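Local atomic coordinates of putative signal transduction protein with CBS domains (Kribbella flavida, PDB entry 4NOC), a protein that is of uncharacterised function but, as a pair of CBS domains, probably acts as a regulatory or signalling module that senses small ligands such as adenine nucleotides. Residues V26-L37 and S48-V56; M4-F13 and I135-L146. All blocks are in the same frame, centred on the assembly; numbering follows the deposited sequence.

Interaction 1: residues V26-L37 and S48-V56; sequences VELLASRRLPGL and SVLPASQVV
Leu37 and Leu50 face each other as a hydrogen-bonded antiparallel pair, and backbone bonds carry the polar side of this contact. Leu50 N gives a nearly straight bond to Leu37 O (2.7 Å), while Leu37 N returns one to Leu50 O at 2.8 Å. One step further, Ala52 N, in the first turn of its helix, donates to Pro35 O at 2.8 Å. A water donates to the same Pro35 oxygen and accepts from Ser53 N, so two helix-start amides are satisfied around it. Weaker CA-H...O contacts fill in, among them Gly36 CA to Leu50 O. Gly36 suits its place opposite Pro51, with the two CA atoms only 3.8 Å apart: a CB there would press on Val49 CG1. Because this pair is a non-hydrogen-bonded one, the missing N-H of Pro51 costs no bond across to the strand of Gly36. Pro51 is also the N-cap residue, right before the helix.

The apolar part lies on the face bearing Leu37 and Leu50. Leu29 reaches in from helix 26-31, its CG anti to the carbonyl carbon (chi1 -80°), which brings CD1 against Val55 CG2 at 3.5 Å. The same methyl passes over Ala52 CA, and CD2 comes up to the carbonyl oxygen of Leu50. Val26 CG2 meets Val55 CG1 at 3.6 Å, so the two branches of Val55 are shared between residues on the same side of one helix. Ala52, being small, lets the loop carbonyl of Leu34 approach its CB.

Helix 22-31 and helix 52-59 thus pack beside the hairpin of strands 36-40 and 46-51, their short segments crossing at -124°, while Leu37 also rests on Val16 of strand 15-17.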
loop_
_atom_site.group_PDB
_atom_site.type_symbol
_atom_site.label_atom_id
_atom_site.label_comp_id
_atom_site.label_asym_id
_atom_site.label_seq_id
_atom_site.Cartn_x
_atom_site.Cartn_y
_atom_site.Cartn_z
ATOM N N VAL A 26 -11.704 -5.135 -10.873
ATOM C CA VAL A 26 -12.270 -4.371 -9.775
ATOM C C VAL A 26 -13.034 -5.285 -8.802
ATOM O O VAL A 26 -12.947 -5.107 -7.579
ATOM C CB VAL A 26 -13.155 -3.212 -10.279
ATOM C CG1 VAL A 26 -13.689 -2.382 -9.115
ATOM C CG2 VAL A 26 -12.366 -2.326 -11.229
ATOM N N GLU A 27 -13.760 -6.269 -9.337
ATOM C CA GLU A 27 -14.429 -7.256 -8.492
ATOM C C GLU A 27 -13.414 -7.951 -7.591
ATOM O O GLU A 27 -13.677 -8.205 -6.408
ATOM C CB GLU A 27 -15.193 -8.281 -9.336
ATOM C CG GLU A 27 -16.435 -7.741 -10.070
ATOM C CD GLU A 27 -17.681 -7.594 -9.176
ATOM O OE1 GLU A 27 -18.659 -6.940 -9.615
ATOM O OE2 GLU A 27 -17.701 -8.131 -8.045
ATOM N N LEU A 28 -12.236 -8.238 -8.135
ATOM C CA LEU A 28 -11.205 -8.900 -7.351
ATOM C C LEU A 28 -10.628 -7.951 -6.295
ATOM O O LEU A 28 -10.461 -8.336 -5.127
ATOM C CB LEU A 28 -10.109 -9.410 -8.273
ATOM C CG LEU A 28 -9.192 -10.550 -7.876
ATOM C CD1 LEU A 28 -9.931 -11.736 -7.273
ATOM C CD2 LEU A 28 -8.483 -10.972 -9.152
ATOM N N LEU A 29 -10.317 -6.720 -6.696
ATOM C CA LEU A 29 -9.773 -5.748 -5.753
ATOM C C LEU A 29 -10.713 -5.557 -4.572
ATOM O O LEU A 29 -10.276 -5.414 -3.428
ATOM C CB LEU A 29 -9.550 -4.403 -6.434
ATOM C CG LEU A 29 -8.278 -4.325 -7.260
ATOM C CD1 LEU A 29 -8.315 -3.100 -8.143
ATOM C CD2 LEU A 29 -7.071 -4.286 -6.325
ATOM N N ALA A 30 -12.006 -5.578 -4.864
ATOM C CA ALA A 30 -13.016 -5.286 -3.873
ATOM C C ALA A 30 -13.225 -6.462 -2.925
ATOM O O ALA A 30 -13.296 -6.282 -1.704
ATOM C CB ALA A 30 -14.311 -4.914 -4.562
ATOM N N SER A 31 -13.326 -7.663 -3.490
ATOM C CA SER A 31 -13.677 -8.846 -2.709
ATOM C C SER A 31 -12.523 -9.305 -1.848
ATOM O O SER A 31 -12.650 -9.425 -0.629
ATOM C CB SER A 31 -14.132 -9.989 -3.622
ATOM O OG SER A 31 -15.456 -9.781 -4.091
ATOM N N ARG A 32 -11.389 -9.553 -2.489
ATOM C CA ARG A 32 -10.188 -9.963 -1.780
ATOM C C ARG A 32 -9.655 -8.853 -0.858
ATOM O O ARG A 32 -8.751 -9.091 -0.053
ATOM C CB ARG A 32 -9.118 -10.412 -2.780
ATOM N N ARG A 33 -10.226 -7.653 -0.980
ATOM C CA ARG A 33 -9.847 -6.507 -0.153
ATOM C C ARG A 33 -8.350 -6.211 -0.250
ATOM O O ARG A 33 -7.641 -6.145 0.754
ATOM C CB ARG A 33 -10.289 -6.707 1.300
ATOM C CG ARG A 33 -11.801 -6.598 1.504
ATOM C CD ARG A 33 -12.326 -5.211 1.116
ATOM N NE ARG A 33 -11.634 -4.162 1.855
ATOM C CZ ARG A 33 -12.053 -3.675 3.015
ATOM N NH1 ARG A 33 -13.176 -4.122 3.564
ATOM N NH2 ARG A 33 -11.353 -2.731 3.627
ATOM N N LEU A 34 -7.892 -6.013 -1.481
ATOM C CA LEU A 34 -6.475 -5.851 -1.769
ATOM C C LEU A 34 -6.054 -4.414 -2.044
ATOM O O LEU A 34 -6.767 -3.659 -2.720
ATOM C CB LEU A 34 -6.102 -6.696 -2.976
ATOM C CG LEU A 34 -6.298 -8.180 -2.770
ATOM C CD1 LEU A 34 -6.457 -8.787 -4.126
ATOM C CD2 LEU A 34 -5.092 -8.739 -2.046
ATOM N N PRO A 35 -4.860 -4.049 -1.551
ATOM C CA PRO A 35 -4.271 -2.748 -1.861
ATOM C C PRO A 35 -3.977 -2.666 -3.360
ATOM O O PRO A 35 -4.073 -1.573 -3.925
ATOM C CB PRO A 35 -2.967 -2.770 -1.068
ATOM C CG PRO A 35 -2.603 -4.226 -1.009
ATOM C CD PRO A 35 -3.908 -4.942 -0.863
ATOM N N GLY A 36 -3.642 -3.804 -3.984
ATOM C CA GLY A 36 -3.307 -3.844 -5.401
ATOM C C GLY A 36 -3.291 -5.213 -6.065
ATOM O O GLY A 36 -3.238 -6.252 -5.408
ATOM N N LEU A 37 -3.353 -5.207 -7.393
ATOM C CA LEU A 37 -3.222 -6.423 -8.184
ATOM C C LEU A 37 -1.879 -6.383 -8.898
ATOM O O LEU A 37 -1.434 -5.312 -9.307
ATOM C CB LEU A 37 -4.346 -6.500 -9.226
ATOM C CG LEU A 37 -5.779 -6.628 -8.698
ATOM C CD1 LEU A 37 -6.790 -6.609 -9.831
ATOM C CD2 LEU A 37 -5.947 -7.891 -7.848
ATOM N N SER A 48 3.372 -4.336 -14.001
ATOM C CA SER A 48 3.038 -3.234 -13.128
ATOM C C SER A 48 2.180 -3.721 -11.964
ATOM O O SER A 48 1.788 -4.890 -11.904
ATOM C CB SER A 48 2.267 -2.186 -13.930
ATOM O OG SER A 48 2.454 -0.900 -13.380
ATOM N N VAL A 49 1.894 -2.818 -11.038
ATOM C CA VAL A 49 0.938 -3.086 -9.972
ATOM C C VAL A 49 -0.255 -2.190 -10.249
ATOM O O VAL A 49 -0.064 -1.054 -10.694
ATOM C CB VAL A 49 1.514 -2.716 -8.594
ATOM C CG1 VAL A 49 0.485 -2.965 -7.481
ATOM C CG2 VAL A 49 2.767 -3.509 -8.325
ATOM N N LEU A 50 -1.469 -2.695 -10.011
ATOM C CA LEU A 50 -2.677 -1.879 -10.092
ATOM C C LEU A 50 -3.235 -1.678 -8.683
ATOM O O LEU A 50 -3.934 -2.545 -8.147
ATOM C CB LEU A 50 -3.741 -2.525 -10.991
ATOM C CG LEU A 50 -5.116 -1.836 -10.990
ATOM C CD1 LEU A 50 -4.995 -0.383 -11.436
ATOM C CD2 LEU A 50 -6.153 -2.573 -11.843
ATOM N N PRO A 51 -2.915 -0.534 -8.065
ATOM C CA PRO A 51 -3.452 -0.254 -6.723
ATOM C C PRO A 51 -4.947 0.080 -6.771
ATOM O O PRO A 51 -5.389 0.700 -7.740
ATOM C CB PRO A 51 -2.639 0.963 -6.251
ATOM C CG PRO A 51 -2.084 1.585 -7.510
ATOM C CD PRO A 51 -1.988 0.504 -8.558
ATOM N N ALA A 52 -5.712 -0.344 -5.764
ATOM C CA ALA A 52 -7.128 0.018 -5.679
ATOM C C ALA A 52 -7.322 1.529 -5.796
ATOM O O ALA A 52 -8.266 1.983 -6.435
ATOM C CB ALA A 52 -7.740 -0.486 -4.383
ATOM N N SER A 53 -6.420 2.291 -5.188
ATOM C CA SER A 53 -6.513 3.744 -5.196
ATOM C C SER A 53 -6.503 4.308 -6.615
ATOM O O SER A 53 -7.177 5.303 -6.890
ATOM C CB SER A 53 -5.407 4.375 -4.338
ATOM O OG SER A 53 -4.139 4.210 -4.937
ATOM N N GLN A 54 -5.780 3.651 -7.524
ATOM C CA GLN A 54 -5.713 4.080 -8.929
ATOM C C GLN A 54 -7.022 3.782 -9.651
ATOM O O GLN A 54 -7.436 4.505 -10.577
ATOM C CB GLN A 54 -4.527 3.417 -9.645
ATOM C CG GLN A 54 -4.484 3.579 -11.185
ATOM C CD GLN A 54 -4.369 5.030 -11.661
ATOM O OE1 GLN A 54 -3.963 5.922 -10.919
ATOM N NE2 GLN A 54 -4.730 5.259 -12.916
ATOM N N VAL A 55 -7.690 2.725 -9.203
ATOM C CA VAL A 55 -9.001 2.386 -9.739
ATOM C C VAL A 55 -10.010 3.450 -9.300
ATOM O O VAL A 55 -10.858 3.899 -10.083
ATOM C CB VAL A 55 -9.423 0.951 -9.314
ATOM C CG1 VAL A 55 -10.834 0.624 -9.803
ATOM C CG2 VAL A 55 -8.423 -0.058 -9.871
ATOM N N VAL A 56 -9.887 3.876 -8.047
ATOM C CA VAL A 56 -10.706 4.962 -7.538
ATOM C C VAL A 56 -10.454 6.238 -8.341
ATOM O O VAL A 56 -11.394 6.919 -8.706
ATOM C CB VAL A 56 -10.462 5.212 -6.043
ATOM C CG1 VAL A 56 -11.158 6.472 -5.599
ATOM C CG2 VAL A 56 -10.954 4.027 -5.226
HETATM O O HOH W 1 -4.463 1.513 -2.939
#

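Interaction 2: residues M4-F13 and I135-L146; sequences MHGEQMAEQF and IGAITASRLLEL. With SO4 (sulfate ion), chain G.
Met9 and Arg142 join the N-terminal segment to helix 140-147. Arg142 NE donates to Met9 O at 2.8 Å in an almost straight bond that lies in both the carbonyl and guanidinium planes; NH2 adds a weak second bond to this oxygen. Arg142 CG stands anti to the backbone N (chi1 165°) and the chain bends at chi2, placing one guanidinium face against the Glu11 carboxylate and the opposite face against Leu146 CD2. Carboxylate and guanidinium stack, 4° apart, and the long salt bridge from Glu11 OE2 to NE rests on charge alone. NH1 turns to Glu145 OE1 at 2.9 Å. Replacing Arg142 by alanine removes the guanidinium, which would probably leave Met9 O without its donor and both acids without their charge partner within the chain.

Packing is tight on the apolar side. Selenomethionine Met9, long and unbranched, bends at chi3 to lay CE on both Leu143 CD1 and Leu146 CD1, while its CB meets Ile138 CD1 at 3.7 Å. Beside it Glu11 and Ala137 exchange two backbone bonds, each 2.8 Å. Gly136 is required: a CB would clash with Glu11 O and, at these backbone angles, jam against Ile135 O.

The rims are looser. Exposed selenomethionine Met4 lays SE and CE on Leu146 CD2, and exposed Gln12 lies by a sulfate, probably from the crystallisation liquor, that accepts from Phe13 N at 2.6 Å. Glu11 also salt-bridges Arg33 of the second subunit; Glu145 forms a long, weak ion pair with it.

An N-terminal segment bridged to edge strand 133-139 of the second CBS motif is consistent with the segment exchange characteristic of paired CBS domains.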
loop_
_atom_site.group_PDB
_atom_site.type_symbol
_atom_site.label_atom_id
_atom_site.label_comp_id
_atom_site.label_asym_id
_atom_site.label_seq_id
_atom_site.Cartn_x
_atom_site.Cartn_y
_atom_site.Cartn_z
HETATM N N MSE A 4 16.433 -17.969 4.683
HETATM C CA MSE A 4 15.553 -18.272 3.566
HETATM C C MSE A 4 15.865 -17.430 2.331
HETATM O O MSE A 4 16.680 -16.509 2.387
HETATM C CB MSE A 4 14.093 -18.100 3.972
HETATM C CG MSE A 4 13.703 -16.719 4.453
HETATM SE SE MSE A 4 11.983 -16.805 5.363
HETATM C CE MSE A 4 12.581 -16.425 7.185
ATOM N N HIS A 5 15.227 -17.758 1.213
ATOM C CA HIS A 5 15.410 -16.977 -0.001
ATOM C C HIS A 5 14.107 -16.336 -0.445
ATOM O O HIS A 5 13.064 -16.579 0.156
ATOM C CB HIS A 5 16.012 -17.839 -1.108
ATOM C CG HIS A 5 17.431 -18.233 -0.851
ATOM N ND1 HIS A 5 17.984 -19.402 -1.334
ATOM C CD2 HIS A 5 18.412 -17.612 -0.158
ATOM C CE1 HIS A 5 19.242 -19.479 -0.950
ATOM N NE2 HIS A 5 19.534 -18.410 -0.234
ATOM N N GLY A 6 14.171 -15.500 -1.483
ATOM C CA GLY A 6 12.989 -14.824 -2.007
ATOM C C GLY A 6 11.834 -15.784 -2.245
ATOM O O GLY A 6 10.678 -15.458 -1.976
ATOM N N GLU A 7 12.156 -16.983 -2.725
ATOM C CA GLU A 7 11.158 -18.025 -2.952
ATOM C C GLU A 7 10.345 -18.363 -1.701
ATOM O O GLU A 7 9.122 -18.423 -1.746
ATOM C CB GLU A 7 11.836 -19.288 -3.483
ATOM C CG GLU A 7 10.879 -20.422 -3.779
ATOM C CD GLU A 7 11.537 -21.558 -4.538
ATOM O OE1 GLU A 7 12.785 -21.613 -4.579
ATOM O OE2 GLU A 7 10.803 -22.403 -5.092
ATOM N N GLN A 8 11.023 -18.593 -0.587
ATOM C CA GLN A 8 10.332 -18.901 0.656
ATOM C C GLN A 8 9.658 -17.672 1.256
ATOM O O GLN A 8 8.643 -17.807 1.932
ATOM C CB GLN A 8 11.299 -19.492 1.668
ATOM C CG GLN A 8 11.844 -20.871 1.287
ATOM C CD GLN A 8 12.835 -20.814 0.133
ATOM O OE1 GLN A 8 13.553 -19.826 -0.035
ATOM N NE2 GLN A 8 12.863 -21.864 -0.675
HETATM N N MSE A 9 10.215 -16.479 1.019
HETATM C CA MSE A 9 9.634 -15.239 1.549
HETATM C C MSE A 9 8.307 -14.880 0.879
HETATM O O MSE A 9 7.408 -14.328 1.512
HETATM C CB MSE A 9 10.608 -14.065 1.382
HETATM C CG MSE A 9 11.929 -14.226 2.132
HETATM SE SE MSE A 9 13.196 -12.876 1.562
HETATM C CE MSE A 9 12.313 -11.324 2.291
ATOM N N ALA A 10 8.187 -15.203 -0.405
ATOM C CA ALA A 10 7.053 -14.742 -1.197
ATOM C C ALA A 10 5.753 -15.354 -0.718
ATOM O O ALA A 10 5.729 -16.472 -0.200
ATOM C CB ALA A 10 7.263 -15.068 -2.658
ATOM N N GLU A 11 4.670 -14.613 -0.911
ATOM C CA GLU A 11 3.334 -15.131 -0.676
ATOM C C GLU A 11 2.525 -15.038 -1.960
ATOM O O GLU A 11 2.842 -14.234 -2.843
ATOM C CB GLU A 11 2.658 -14.350 0.447
ATOM C CG GLU A 11 3.335 -14.589 1.775
ATOM C CD GLU A 11 2.853 -13.658 2.837
ATOM O OE1 GLU A 11 2.717 -12.459 2.529
ATOM O OE2 GLU A 11 2.602 -14.122 3.972
ATOM N N GLN A 12 1.492 -15.869 -2.065
ATOM C CA GLN A 12 0.635 -15.882 -3.237
ATOM C C GLN A 12 -0.065 -14.541 -3.337
ATOM O O GLN A 12 -0.530 -14.025 -2.323
ATOM C CB GLN A 12 -0.410 -16.979 -3.105
ATOM C CG GLN A 12 0.152 -18.381 -3.242
ATOM C CD GLN A 12 0.103 -18.881 -4.671
ATOM O OE1 GLN A 12 0.505 -18.178 -5.599
ATOM N NE2 GLN A 12 -0.409 -20.095 -4.858
ATOM N N PHE A 13 -0.143 -13.986 -4.543
ATOM C CA PHE A 13 -0.715 -12.660 -4.757
ATOM C C PHE A 13 -1.497 -12.714 -6.067
ATOM O O PHE A 13 -0.994 -13.224 -7.063
ATOM C CB PHE A 13 0.433 -11.656 -4.890
ATOM C CG PHE A 13 0.190 -10.331 -4.216
ATOM C CD1 PHE A 13 0.541 -10.142 -2.888
ATOM C CD2 PHE A 13 -0.334 -9.256 -4.930
ATOM C CE1 PHE A 13 0.344 -8.915 -2.271
ATOM C CE2 PHE A 13 -0.537 -8.024 -4.316
ATOM C CZ PHE A 13 -0.196 -7.854 -2.984
ATOM N N ILE A 135 6.095 -16.452 -8.958
ATOM C CA ILE A 135 5.684 -17.423 -7.956
ATOM C C ILE A 135 5.024 -16.776 -6.734
ATOM O O ILE A 135 4.517 -17.482 -5.859
ATOM C CB ILE A 135 6.866 -18.320 -7.511
ATOM C CG1 ILE A 135 8.010 -17.477 -6.956
ATOM C CG2 ILE A 135 7.362 -19.162 -8.681
ATOM C CD1 ILE A 135 9.145 -18.311 -6.400
ATOM N N GLY A 136 5.014 -15.443 -6.685
ATOM C CA GLY A 136 4.382 -14.734 -5.586
ATOM C C GLY A 136 4.934 -13.320 -5.425
ATOM O O GLY A 136 5.600 -12.797 -6.336
ATOM N N ALA A 137 4.666 -12.700 -4.273
ATOM C CA ALA A 137 5.155 -11.350 -3.998
ATOM C C ALA A 137 5.610 -11.210 -2.549
ATOM O O ALA A 137 5.260 -12.036 -1.695
ATOM C CB ALA A 137 4.085 -10.320 -4.315
ATOM N N ILE A 138 6.405 -10.177 -2.288
ATOM C CA ILE A 138 6.850 -9.854 -0.939
ATOM C C ILE A 138 6.519 -8.389 -0.677
ATOM O O ILE A 138 7.121 -7.492 -1.284
ATOM C CB ILE A 138 8.364 -10.036 -0.786
ATOM C CG1 ILE A 138 8.778 -11.451 -1.158
ATOM C CG2 ILE A 138 8.814 -9.729 0.645
ATOM C CD1 ILE A 138 10.263 -11.600 -1.322
ATOM N N THR A 139 5.559 -8.142 0.213
ATOM C CA THR A 139 5.193 -6.773 0.546
ATOM C C THR A 139 6.159 -6.224 1.587
ATOM O O THR A 139 6.892 -6.979 2.223
ATOM C CB THR A 139 3.815 -6.699 1.172
ATOM O OG1 THR A 139 3.829 -7.463 2.388
ATOM C CG2 THR A 139 2.765 -7.267 0.220
ATOM N N ALA A 140 6.127 -4.910 1.768
ATOM C CA ALA A 140 6.908 -4.257 2.798
ATOM C C ALA A 140 6.587 -4.866 4.179
ATOM O O ALA A 140 7.497 -5.143 4.948
ATOM C CB ALA A 140 6.653 -2.723 2.778
ATOM N N SER A 141 5.309 -5.100 4.490
ATOM C CA SER A 141 4.971 -5.627 5.823
ATOM C C SER A 141 5.409 -7.091 5.983
ATOM O O SER A 141 5.752 -7.538 7.075
ATOM C CB SER A 141 3.482 -5.430 6.171
ATOM O OG SER A 141 2.628 -6.298 5.445
ATOM N N ARG A 142 5.446 -7.819 4.879
ATOM C CA ARG A 142 5.893 -9.198 4.916
ATOM C C ARG A 142 7.388 -9.219 5.249
ATOM O O ARG A 142 7.848 -10.034 6.062
ATOM C CB ARG A 142 5.582 -9.912 3.587
ATOM C CG ARG A 142 6.309 -11.244 3.365
ATOM C CD ARG A 142 5.933 -12.312 4.409
ATOM N NE ARG A 142 6.396 -13.656 4.037
ATOM C CZ ARG A 142 6.352 -14.715 4.849
ATOM N NH1 ARG A 142 5.887 -14.605 6.097
ATOM N NH2 ARG A 142 6.787 -15.891 4.425
ATOM N N LEU A 143 8.128 -8.293 4.646
ATOM C CA LEU A 143 9.542 -8.152 4.950
ATOM C C LEU A 143 9.744 -7.815 6.439
ATOM O O LEU A 143 10.581 -8.430 7.122
ATOM C CB LEU A 143 10.173 -7.082 4.057
ATOM C CG LEU A 143 11.657 -6.802 4.308
ATOM C CD1 LEU A 143 12.444 -8.094 4.189
ATOM C CD2 LEU A 143 12.164 -5.785 3.314
ATOM N N LEU A 144 8.960 -6.875 6.955
ATOM C CA LEU A 144 9.079 -6.535 8.367
ATOM C C LEU A 144 8.780 -7.757 9.233
ATOM O O LEU A 144 9.477 -8.001 10.205
ATOM C CB LEU A 144 8.153 -5.384 8.753
ATOM C CG LEU A 144 8.475 -4.031 8.131
ATOM C CD1 LEU A 144 7.389 -3.037 8.492
ATOM C CD2 LEU A 144 9.832 -3.533 8.597
ATOM N N GLU A 145 7.740 -8.511 8.876
ATOM C CA GLU A 145 7.333 -9.662 9.672
ATOM C C GLU A 145 8.475 -10.665 9.768
ATOM O O GLU A 145 8.679 -11.261 10.818
ATOM C CB GLU A 145 6.117 -10.359 9.062
ATOM C CG GLU A 145 5.645 -11.551 9.892
ATOM C CD GLU A 145 4.894 -12.618 9.104
ATOM O OE1 GLU A 145 4.790 -12.520 7.860
ATOM O OE2 GLU A 145 4.412 -13.581 9.751
ATOM N N LEU A 146 9.225 -10.840 8.679
ATOM C CA LEU A 146 10.363 -11.766 8.698
ATOM C C LEU A 146 11.491 -11.264 9.606
ATOM O O LEU A 146 11.973 -12.010 10.475
ATOM C CB LEU A 146 10.871 -12.048 7.284
ATOM C CG LEU A 146 9.828 -12.772 6.417
ATOM C CD1 LEU A 146 10.231 -12.847 4.964
ATOM C CD2 LEU A 146 9.562 -14.168 6.966
HETATM S S SO4 G . 1.332 -15.638 -7.616
HETATM O O1 SO4 G . 1.265 -15.424 -6.183
HETATM O O2 SO4 G . 2.198 -16.779 -7.912
HETATM O O3 SO4 G . -0.007 -15.908 -8.135
HETATM O O4 SO4 G . 1.877 -14.423 -8.211
#

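In the fold
Interaction 1 lies within the first CBS motif, whereas interaction 2 ties the N-terminal segment to the second; their centres are about 19 Å apart, and they meet where Phe13 CE2 lies 3.4 Å from Gly36 O. Phe13 and Ala137 of interaction 2 both rest on Ile38, in the strand that Gly36 and Leu37 begin, so residues 4-13 pass from the second motif's sheet to the first. Between subunits the link combines salt bridges with packing: Arg33, at the turn after helix 22-31 in interaction 1, reaches Glu11 and Glu145 of the other copy, the acidic partners of Arg142 there. Ala52 also packs on Ala140 of that copy. The sulfate sits at interaction 2, but no functional ligand site is established.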